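Alpha-1,4-endofucoidanase (Mariniflexile fucanivorans, PDB 6DLH) hydrolyses alpha-1,4 linkages within fucoidan chains as a retaining glycoside hydrolase of family 107, and carries several bound calcium ions. Local coordinates at residues T70-V78 with L402-K413; A136-T144 with W423-P431. All coordinates share one frame; numbering follows the deposited sequence.

Interaction 1: residues T70-V78 with L402-K413; sequences TQIKDIRTV and LNQFELTDTYLK. With CA (calcium ion), chain H.
The carboxylate of Asp409 on helix 399-415 takes three donors from the loop residues Arg76 and Thr77. Arg76 N reaches Asp409 OD2 at 2.9 Å in a nearly straight bond (173°), arriving from the syn side but well out of the carboxylate plane. OD1 carries two partners: Thr77 N meets the syn lone pair of Asp409 OD1 at 2.7 Å, and Thr77 OG1 donates to Asp409 OD1 at 2.5 Å, so short that the exact length is doubtful. With chi1 at 60°, OG1 lies between backbone N and carbonyl carbon, so amide and hydroxyl of Thr77 close on one oxygen, while CG2 rests against Lys413 CG. Leu412 CD1 touches the hydroxyl.

Nearer the start of the helix, Glu406, bent at chi2, lays OE2 against Asp74 CB and Ile75 CG1. The acids stand close, Asp74 OD2 3.7 Å from Glu406 OE1, and would be expected to repel. One water bridges the segments here, giving protons to Gln71 O (2.7 Å from the water oxygen) and Glu406 OE2 and accepting from Asp74 N. Another water accepts from Lys413 NZ; that ammonium also has a cation-pi partner in Trp450. Arg76 turns back on its own loop, NH2 donating to Lys73 O at 3.0 Å on a carbonyl lone pair; its NH1 goes to Val447 O, and Gln71 OE1 receives Leu397 N. The apolar part of the contact has Ile75 CD1 3.9 Å from Phe405 CB and also against Leu402 CD1.

Thr77 O binds the calcium ion at 2.4 Å, with four waters, and Asp79 belongs to the same site. One helical carboxylate thus accepts consecutive backbone amides and a hydroxyl from the loop between helix 66-71 and strand 80-84, in a catalytic domain consistent with a (beta/alpha)-barrel, as in GH29.

Interaction 2: residues A136-T144 with W423-P431; sequences ALRAAGLRT and WSRQYTILP
Backbone bonds centre on the carbonyl of Gly141, which accepts both Gln426 N, at 2.9 Å from Gly141 O and nearly along the C=O axis, and Tyr427 N, 3.0 Å from the same oxygen and tilted from its plane. Gly141 has positive phi in a Schellman motif ending helix 129-139, and a CB there would collide with Tyr427 O.

Among charged side chains, Arg425 is extended from CG to NE and brings NH2 to Ala140 O at 2.9 Å, in the guanidinium plane, with Leu142 CD2 against its CD. Arg143 places one guanidinium face under Tyr427 OH; Gln426 OE1 sits at the edge, a weak bond of 3.5 Å from Arg143 NH1. The stronger partners lie outside: Asp221 forms a salt bridge with Arg143, and Asp79 accepts Gln426 NE2. With an alanine in place of Arg143, Asp221 would probably be left without its charged mate and Tyr427 without the flat group against its hydroxyl.

In apolar and ring contacts, Ile429 CD1 meets Arg138 CD at 3.9 Å, and Tyr427 CE2 lies 3.7 Å from Arg138 NE. Waters join Arg138 NH2 to Tyr427 OH and Ala139 O to Ile429 N.

The turn leading from helix 129-139 into strand 143-149, with Leu142 against strand 80-84, thereby meets the connection whose Thr428 and Leu430 pack on strands 439-444 and 505-513 of the putative Ig domain.

How the interactions relate
Interactions 1 and 2, with centres 15 Å apart, meet through Arg425. Its backbone N bonds to Arg76 O at 2.8 Å, and its NH1 reaches Ile75 O at 3.0 Å, so the loop held by helix 399-415 in interaction 1 is also gripped by 423-431 of interaction 2. The calcium ion bound by Thr77 lies at this junction: the side chain of Gln426, whose partner is the second residue of the metal site, comes within about 5 Å of it. Both contacts use helix-to-strand turns, leading into the adjacent parallel strands 80-84 and 143-149; interaction 1 fixes the loop within the catalytic domain, and interaction 2 attaches to it the segment that leads into the first Ig-like domain.

Interaction 1: residues T70-V78 with L402-K413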
loop_
_atom_site.group_PDB
_atom_site.type_symbol
_atom_site.label_atom_id
_atom_site.label_comp_id
_atom_site.label_asym_id
_atom_site.label_seq_id
_atom_site.Cartn_x
_atom_site.Cartn_y
_atom_site.Cartn_z
ATOM N N THR A 70 11.230 -0.334 -9.448
ATOM C CA THR A 70 11.896 -0.530 -10.732
ATOM C C THR A 70 11.961 0.800 -11.479
ATOM O O THR A 70 13.014 1.176 -11.987
ATOM C CB THR A 70 11.194 -1.588 -11.600
ATOM O OG1 THR A 70 11.433 -2.832 -10.943
ATOM C CG2 THR A 70 11.706 -1.653 -13.028
ATOM N N GLN A 71 10.829 1.508 -11.520
ATOM C CA GLN A 71 10.716 2.769 -12.234
ATOM C C GLN A 71 11.705 3.808 -11.704
ATOM O O GLN A 71 12.160 4.649 -12.476
ATOM C CB GLN A 71 9.281 3.295 -12.183
ATOM C CG GLN A 71 9.016 4.466 -13.120
ATOM C CD GLN A 71 7.695 5.131 -12.819
ATOM O OE1 GLN A 71 7.253 5.178 -11.672
ATOM N NE2 GLN A 71 7.055 5.660 -13.852
ATOM N N ILE A 72 12.045 3.760 -10.409
ATOM C CA ILE A 72 12.842 4.832 -9.825
ATOM C C ILE A 72 14.284 4.380 -9.587
ATOM O O ILE A 72 15.014 5.010 -8.814
ATOM C CB ILE A 72 12.176 5.420 -8.559
ATOM C CG1 ILE A 72 12.086 4.401 -7.415
ATOM C CG2 ILE A 72 10.819 6.038 -8.894
ATOM C CD1 ILE A 72 12.046 5.032 -6.044
ATOM N N LYS A 73 14.701 3.315 -10.292
ATOM C CA LYS A 73 16.029 2.737 -10.139
ATOM C C LYS A 73 17.105 3.802 -10.322
ATOM O O LYS A 73 18.114 3.779 -9.627
ATOM C CB LYS A 73 16.271 1.630 -11.172
ATOM C CG LYS A 73 16.019 0.207 -10.694
ATOM C CD LYS A 73 16.148 -0.819 -11.811
ATOM C CE LYS A 73 17.582 -1.215 -12.089
ATOM N NZ LYS A 73 18.095 -2.154 -11.060
ATOM N N ASP A 74 16.871 4.733 -11.251
ATOM C CA ASP A 74 17.868 5.715 -11.651
ATOM C C ASP A 74 17.908 6.911 -10.691
ATOM O O ASP A 74 18.752 7.791 -10.845
ATOM C CB ASP A 74 17.663 6.133 -13.111
ATOM C CG ASP A 74 18.895 6.747 -13.750
ATOM O OD1 ASP A 74 20.009 6.410 -13.320
ATOM O OD2 ASP A 74 18.729 7.567 -14.666
ATOM N N ILE A 75 17.022 6.936 -9.684
ATOM C CA ILE A 75 17.013 8.021 -8.710
ATOM C C ILE A 75 17.891 7.655 -7.514
ATOM O O ILE A 75 17.497 6.867 -6.662
ATOM C CB ILE A 75 15.579 8.396 -8.287
ATOM C CG1 ILE A 75 14.678 8.636 -9.505
ATOM C CG2 ILE A 75 15.630 9.608 -7.372
ATOM C CD1 ILE A 75 13.220 8.904 -9.171
ATOM N N ARG A 76 19.076 8.265 -7.434
ATOM C CA ARG A 76 20.100 7.765 -6.531
ATOM C C ARG A 76 20.150 8.553 -5.221
ATOM O O ARG A 76 20.750 8.059 -4.267
ATOM C CB ARG A 76 21.458 7.729 -7.242
ATOM C CG ARG A 76 21.455 6.887 -8.512
ATOM C CD ARG A 76 21.615 5.424 -8.159
ATOM N NE ARG A 76 20.405 4.691 -7.848
ATOM C CZ ARG A 76 20.333 3.634 -7.039
ATOM N NH1 ARG A 76 21.327 3.336 -6.222
ATOM N NH2 ARG A 76 19.247 2.887 -7.039
ATOM N N THR A 77 19.540 9.759 -5.182
ATOM C CA THR A 77 19.686 10.646 -4.032
ATOM C C THR A 77 18.458 10.630 -3.130
ATOM O O THR A 77 18.490 11.210 -2.042
ATOM C CB THR A 77 20.049 12.092 -4.404
ATOM O OG1 THR A 77 19.029 12.657 -5.233
ATOM C CG2 THR A 77 21.403 12.200 -5.071
ATOM N N VAL A 78 17.385 9.969 -3.575
ATOM C CA VAL A 78 16.189 9.842 -2.757
ATOM C C VAL A 78 16.509 9.003 -1.514
ATOM O O VAL A 78 17.329 8.092 -1.566
ATOM C CB VAL A 78 15.015 9.265 -3.571
ATOM C CG1 VAL A 78 15.340 7.897 -4.176
ATOM C CG2 VAL A 78 13.739 9.213 -2.751
ATOM N N LEU A 402 8.366 11.580 -12.526
ATOM C CA LEU A 402 9.660 10.952 -12.754
ATOM C C LEU A 402 10.614 11.968 -13.380
ATOM O O LEU A 402 11.740 12.133 -12.908
ATOM C CB LEU A 402 9.497 9.701 -13.632
ATOM C CG LEU A 402 10.789 8.930 -13.942
ATOM C CD1 LEU A 402 11.440 8.401 -12.674
ATOM C CD2 LEU A 402 10.538 7.774 -14.893
ATOM N N ASN A 403 10.139 12.669 -14.421
ATOM C CA ASN A 403 10.905 13.714 -15.088
ATOM C C ASN A 403 11.481 14.688 -14.057
ATOM O O ASN A 403 12.693 14.901 -14.003
ATOM C CB ASN A 403 10.042 14.425 -16.134
ATOM C CG ASN A 403 10.696 15.655 -16.725
ATOM O OD1 ASN A 403 11.656 15.545 -17.481
ATOM N ND2 ASN A 403 10.167 16.830 -16.409
ATOM N N GLN A 404 10.608 15.246 -13.205
ATOM C CA GLN A 404 11.013 16.274 -12.258
ATOM C C GLN A 404 12.002 15.720 -11.230
ATOM O O GLN A 404 12.995 16.373 -10.903
ATOM C CB GLN A 404 9.785 16.928 -11.616
ATOM C CG GLN A 404 8.854 17.606 -12.619
ATOM C CD GLN A 404 7.911 18.595 -11.972
ATOM O OE1 GLN A 404 7.306 18.321 -10.930
ATOM N NE2 GLN A 404 7.764 19.756 -12.595
ATOM N N PHE A 405 11.723 14.508 -10.733
ATOM C CA PHE A 405 12.567 13.814 -9.772
ATOM C C PHE A 405 13.939 13.487 -10.362
ATOM O O PHE A 405 14.949 13.581 -9.668
ATOM C CB PHE A 405 11.834 12.599 -9.186
ATOM C CG PHE A 405 11.455 12.784 -7.739
ATOM C CD1 PHE A 405 10.310 13.478 -7.386
ATOM C CD2 PHE A 405 12.277 12.317 -6.725
ATOM C CE1 PHE A 405 9.988 13.686 -6.050
ATOM C CE2 PHE A 405 11.955 12.525 -5.390
ATOM C CZ PHE A 405 10.804 13.205 -5.053
ATOM N N GLU A 406 13.978 13.133 -11.653
ATOM C CA GLU A 406 15.235 12.840 -12.326
ATOM C C GLU A 406 16.083 14.106 -12.464
ATOM O O GLU A 406 17.281 14.077 -12.194
ATOM C CB GLU A 406 14.992 12.152 -13.671
ATOM C CG GLU A 406 14.593 10.690 -13.549
ATOM C CD GLU A 406 15.679 9.706 -13.146
ATOM O OE1 GLU A 406 16.810 10.146 -12.849
ATOM O OE2 GLU A 406 15.390 8.492 -13.136
ATOM N N LEU A 407 15.463 15.219 -12.893
ATOM C CA LEU A 407 16.184 16.482 -12.988
ATOM C C LEU A 407 16.735 16.860 -11.613
ATOM O O LEU A 407 17.899 17.225 -11.491
ATOM C CB LEU A 407 15.261 17.571 -13.554
ATOM C CG LEU A 407 14.845 17.378 -15.016
ATOM C CD1 LEU A 407 13.754 18.359 -15.420
ATOM C CD2 LEU A 407 16.043 17.480 -15.955
ATOM N N THR A 408 15.892 16.752 -10.579
ATOM C CA THR A 408 16.303 16.961 -9.200
ATOM C C THR A 408 17.507 16.086 -8.845
ATOM O O THR A 408 18.447 16.559 -8.201
ATOM C CB THR A 408 15.135 16.713 -8.236
ATOM O OG1 THR A 408 14.079 17.612 -8.580
ATOM C CG2 THR A 408 15.513 16.895 -6.782
ATOM N N ASP A 409 17.462 14.806 -9.240
ATOM C CA ASP A 409 18.507 13.858 -8.881
ATOM C C ASP A 409 19.842 14.320 -9.461
ATOM O O ASP A 409 20.842 14.328 -8.755
ATOM C CB ASP A 409 18.138 12.421 -9.273
ATOM C CG ASP A 409 18.938 11.336 -8.559
ATOM O OD1 ASP A 409 18.936 11.314 -7.314
ATOM O OD2 ASP A 409 19.530 10.495 -9.250
ATOM N N THR A 410 19.838 14.741 -10.735
ATOM C CA THR A 410 21.044 15.210 -11.399
ATOM C C THR A 410 21.649 16.359 -10.596
ATOM O O THR A 410 22.845 16.371 -10.316
ATOM C CB THR A 410 20.765 15.616 -12.854
ATOM O OG1 THR A 410 20.312 14.456 -13.545
ATOM C CG2 THR A 410 21.977 16.172 -13.569
ATOM N N TYR A 411 20.799 17.317 -10.208
ATOM C CA TYR A 411 21.253 18.441 -9.407
ATOM C C TYR A 411 21.863 17.976 -8.081
ATOM O O TYR A 411 22.967 18.390 -7.740
ATOM C CB TYR A 411 20.128 19.455 -9.189
ATOM C CG TYR A 411 20.579 20.674 -8.429
ATOM C CD1 TYR A 411 20.629 20.662 -7.042
ATOM C CD2 TYR A 411 21.003 21.820 -9.091
ATOM C CE1 TYR A 411 21.077 21.758 -6.328
ATOM C CE2 TYR A 411 21.440 22.932 -8.388
ATOM C CZ TYR A 411 21.484 22.894 -7.003
ATOM O OH TYR A 411 21.892 23.977 -6.283
ATOM N N LEU A 412 21.138 17.161 -7.306
ATOM C CA LEU A 412 21.601 16.810 -5.966
ATOM C C LEU A 412 22.892 15.983 -6.039
ATOM O O LEU A 412 23.755 16.113 -5.170
ATOM C CB LEU A 412 20.500 16.072 -5.183
ATOM C CG LEU A 412 19.223 16.867 -4.872
ATOM C CD1 LEU A 412 18.180 15.989 -4.196
ATOM C CD2 LEU A 412 19.513 18.090 -4.008
ATOM N N LYS A 413 23.019 15.126 -7.069
ATOM C CA LYS A 413 24.214 14.316 -7.259
ATOM C C LYS A 413 25.453 15.205 -7.367
ATOM O O LYS A 413 26.493 14.888 -6.794
ATOM C CB LYS A 413 24.081 13.407 -8.483
ATOM C CG LYS A 413 23.237 12.155 -8.290
ATOM C CD LYS A 413 23.089 11.350 -9.565
ATOM C CE LYS A 413 24.267 10.443 -9.836
ATOM N NZ LYS A 413 24.341 10.035 -11.261
HETATM CA CA CA H . 19.757 11.884 -0.117
HETATM O O HOH W 1 14.649 5.443 -12.985
HETATM O O HOH W 2 22.281 8.416 -11.684
HETATM O O HOH W 3 19.034 14.181 -0.531
HETATM O O HOH W 4 21.565 13.127 -1.510
HETATM O O HOH W 5 21.303 10.124 -0.419
HETATM O O HOH W 6 20.683 12.774 1.781
#

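Interaction 2: residues A136-T144 with W423-P431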
loop_
_atom_site.group_PDB
_atom_site.type_symbol
_atom_site.label_atom_id
_atom_site.label_comp_id
_atom_site.label_asym_id
_atom_site.label_seq_id
_atom_site.Cartn_x
_atom_site.Cartn_y
_atom_site.Cartn_z
ATOM N N ALA A 136 11.048 -4.411 0.673
ATOM C CA ALA A 136 11.448 -3.973 -0.657
ATOM C C ALA A 136 12.153 -2.615 -0.591
ATOM O O ALA A 136 13.135 -2.383 -1.299
ATOM C CB ALA A 136 10.246 -3.947 -1.573
ATOM N N LEU A 137 11.670 -1.731 0.290
ATOM C CA LEU A 137 12.270 -0.415 0.434
ATOM C C LEU A 137 13.645 -0.533 1.082
ATOM O O LEU A 137 14.590 0.136 0.658
ATOM C CB LEU A 137 11.340 0.494 1.246
ATOM C CG LEU A 137 10.160 1.086 0.475
ATOM C CD1 LEU A 137 9.175 1.758 1.428
ATOM C CD2 LEU A 137 10.645 2.071 -0.579
ATOM N N ARG A 138 13.741 -1.392 2.106
ATOM C CA ARG A 138 15.007 -1.676 2.767
ATOM C C ARG A 138 16.000 -2.196 1.732
ATOM O O ARG A 138 17.118 -1.698 1.635
ATOM C CB ARG A 138 14.820 -2.698 3.895
ATOM C CG ARG A 138 16.121 -3.216 4.499
ATOM C CD ARG A 138 16.990 -2.144 5.145
ATOM N NE ARG A 138 16.327 -1.449 6.246
ATOM C CZ ARG A 138 16.327 -1.847 7.514
ATOM N NH1 ARG A 138 17.055 -2.888 7.886
ATOM N NH2 ARG A 138 15.580 -1.216 8.402
ATOM N N ALA A 139 15.578 -3.196 0.951
ATOM C CA ALA A 139 16.490 -3.828 0.011
ATOM C C ALA A 139 16.934 -2.807 -1.034
ATOM O O ALA A 139 18.032 -2.920 -1.580
ATOM C CB ALA A 139 15.853 -5.048 -0.611
ATOM N N ALA A 140 16.088 -1.788 -1.261
ATOM C CA ALA A 140 16.322 -0.786 -2.292
ATOM C C ALA A 140 17.157 0.367 -1.739
ATOM O O ALA A 140 17.460 1.319 -2.461
ATOM C CB ALA A 140 15.006 -0.307 -2.859
ATOM N N GLY A 141 17.529 0.270 -0.454
ATOM C CA GLY A 141 18.435 1.223 0.161
ATOM C C GLY A 141 17.729 2.449 0.744
ATOM O O GLY A 141 18.385 3.459 1.001
ATOM N N LEU A 142 16.421 2.328 1.011
ATOM C CA LEU A 142 15.577 3.453 1.399
ATOM C C LEU A 142 15.023 3.263 2.813
ATOM O O LEU A 142 14.708 2.148 3.212
ATOM C CB LEU A 142 14.428 3.585 0.388
ATOM C CG LEU A 142 14.816 3.994 -1.039
ATOM C CD1 LEU A 142 13.668 3.768 -2.015
ATOM C CD2 LEU A 142 15.274 5.447 -1.100
ATOM N N ARG A 143 14.877 4.381 3.542
ATOM C CA ARG A 143 14.189 4.443 4.826
ATOM C C ARG A 143 12.695 4.606 4.567
ATOM O O ARG A 143 12.284 4.756 3.419
ATOM C CB ARG A 143 14.768 5.573 5.691
ATOM C CG ARG A 143 16.119 5.227 6.303
ATOM C CD ARG A 143 16.942 6.386 6.832
ATOM N NE ARG A 143 16.870 6.381 8.280
ATOM C CZ ARG A 143 17.872 6.107 9.108
ATOM N NH1 ARG A 143 19.129 6.329 8.757
ATOM N NH2 ARG A 143 17.597 5.620 10.300
ATOM N N THR A 144 11.884 4.540 5.630
ATOM C CA THR A 144 10.437 4.572 5.470
ATOM C C THR A 144 9.810 5.558 6.456
ATOM O O THR A 144 10.334 5.790 7.548
ATOM C CB THR A 144 9.819 3.170 5.588
ATOM O OG1 THR A 144 9.816 2.826 6.973
ATOM C CG2 THR A 144 10.592 2.120 4.823
ATOM N N TRP A 423 27.665 8.161 -1.664
ATOM C CA TRP A 423 26.966 6.888 -1.741
ATOM C C TRP A 423 25.474 7.127 -1.971
ATOM O O TRP A 423 24.932 8.160 -1.585
ATOM C CB TRP A 423 27.210 6.069 -0.467
ATOM C CG TRP A 423 28.580 5.469 -0.374
ATOM C CD1 TRP A 423 29.718 6.074 0.080
ATOM C CD2 TRP A 423 28.958 4.126 -0.734
ATOM N NE1 TRP A 423 30.779 5.206 0.019
ATOM C CE2 TRP A 423 30.343 4.003 -0.474
ATOM C CE3 TRP A 423 28.269 3.022 -1.251
ATOM C CZ2 TRP A 423 31.040 2.819 -0.716
ATOM C CZ3 TRP A 423 28.957 1.855 -1.494
ATOM C CH2 TRP A 423 30.325 1.756 -1.226
ATOM N N SER A 424 24.803 6.141 -2.574
ATOM C CA SER A 424 23.414 6.297 -2.972
ATOM C C SER A 424 22.482 6.188 -1.767
ATOM O O SER A 424 22.785 5.494 -0.798
ATOM C CB SER A 424 23.057 5.306 -4.049
ATOM O OG SER A 424 23.132 3.972 -3.570
ATOM N N ARG A 425 21.353 6.906 -1.844
ATOM C CA ARG A 425 20.210 6.754 -0.950
ATOM C C ARG A 425 20.645 6.759 0.516
ATOM O O ARG A 425 21.428 7.616 0.912
ATOM C CB ARG A 425 19.372 5.538 -1.360
ATOM C CG ARG A 425 19.019 5.535 -2.838
ATOM C CD ARG A 425 18.002 4.474 -3.183
ATOM N NE ARG A 425 17.443 4.714 -4.505
ATOM C CZ ARG A 425 16.565 3.925 -5.117
ATOM N NH1 ARG A 425 16.075 4.266 -6.298
ATOM N NH2 ARG A 425 16.188 2.787 -4.564
ATOM N N GLN A 426 20.120 5.809 1.304
ATOM C CA GLN A 426 20.385 5.727 2.736
ATOM C C GLN A 426 21.236 4.502 3.095
ATOM O O GLN A 426 22.008 4.563 4.049
ATOM C CB GLN A 426 19.085 5.742 3.541
ATOM C CG GLN A 426 18.430 7.116 3.616
ATOM C CD GLN A 426 19.229 8.084 4.450
ATOM O OE1 GLN A 426 19.426 7.880 5.645
ATOM N NE2 GLN A 426 19.683 9.161 3.825
ATOM N N TYR A 427 21.110 3.397 2.344
ATOM C CA TYR A 427 21.873 2.199 2.670
ATOM C C TYR A 427 22.444 1.537 1.420
ATOM O O TYR A 427 21.917 1.717 0.325
ATOM C CB TYR A 427 20.980 1.136 3.307
ATOM C CG TYR A 427 20.109 1.569 4.460
ATOM C CD1 TYR A 427 20.653 2.003 5.663
ATOM C CD2 TYR A 427 18.727 1.467 4.368
ATOM C CE1 TYR A 427 19.840 2.357 6.734
ATOM C CE2 TYR A 427 17.904 1.816 5.426
ATOM C CZ TYR A 427 18.463 2.258 6.614
ATOM O OH TYR A 427 17.635 2.599 7.646
ATOM N N THR A 428 23.499 0.729 1.615
ATOM C CA THR A 428 23.963 -0.212 0.605
ATOM C C THR A 428 23.762 -1.627 1.145
ATOM O O THR A 428 24.451 -2.038 2.075
ATOM C CB THR A 428 25.417 0.067 0.188
ATOM O OG1 THR A 428 25.485 1.356 -0.422
ATOM C CG2 THR A 428 25.979 -0.961 -0.774
ATOM N N ILE A 429 22.799 -2.350 0.561
ATOM C CA ILE A 429 22.408 -3.675 1.017
ATOM C C ILE A 429 23.143 -4.726 0.185
ATOM O O ILE A 429 23.141 -4.672 -1.046
ATOM C CB ILE A 429 20.873 -3.846 0.949
ATOM C CG1 ILE A 429 20.127 -2.772 1.753
ATOM C CG2 ILE A 429 20.449 -5.258 1.335
ATOM C CD1 ILE A 429 20.371 -2.781 3.253
ATOM N N LEU A 430 23.784 -5.675 0.880
ATOM C CA LEU A 430 24.528 -6.743 0.228
ATOM C C LEU A 430 23.707 -8.027 0.305
ATOM O O LEU A 430 23.022 -8.248 1.297
ATOM C CB LEU A 430 25.875 -6.915 0.936
ATOM C CG LEU A 430 26.788 -5.687 0.962
ATOM C CD1 LEU A 430 28.081 -6.009 1.699
ATOM C CD2 LEU A 430 27.093 -5.178 -0.446
ATOM N N PRO A 431 23.731 -8.900 -0.731
ATOM C CA PRO A 431 23.083 -10.214 -0.655
ATOM C C PRO A 431 23.497 -11.004 0.588
ATOM O O PRO A 431 24.568 -10.766 1.151
ATOM C CB PRO A 431 23.606 -10.935 -1.908
ATOM C CG PRO A 431 23.888 -9.820 -2.886
ATOM C CD PRO A 431 24.370 -8.662 -2.035
HETATM O O HOH W 7 15.053 1.634 7.617
HETATM O O HOH W 8 20.702 -1.353 -1.332
#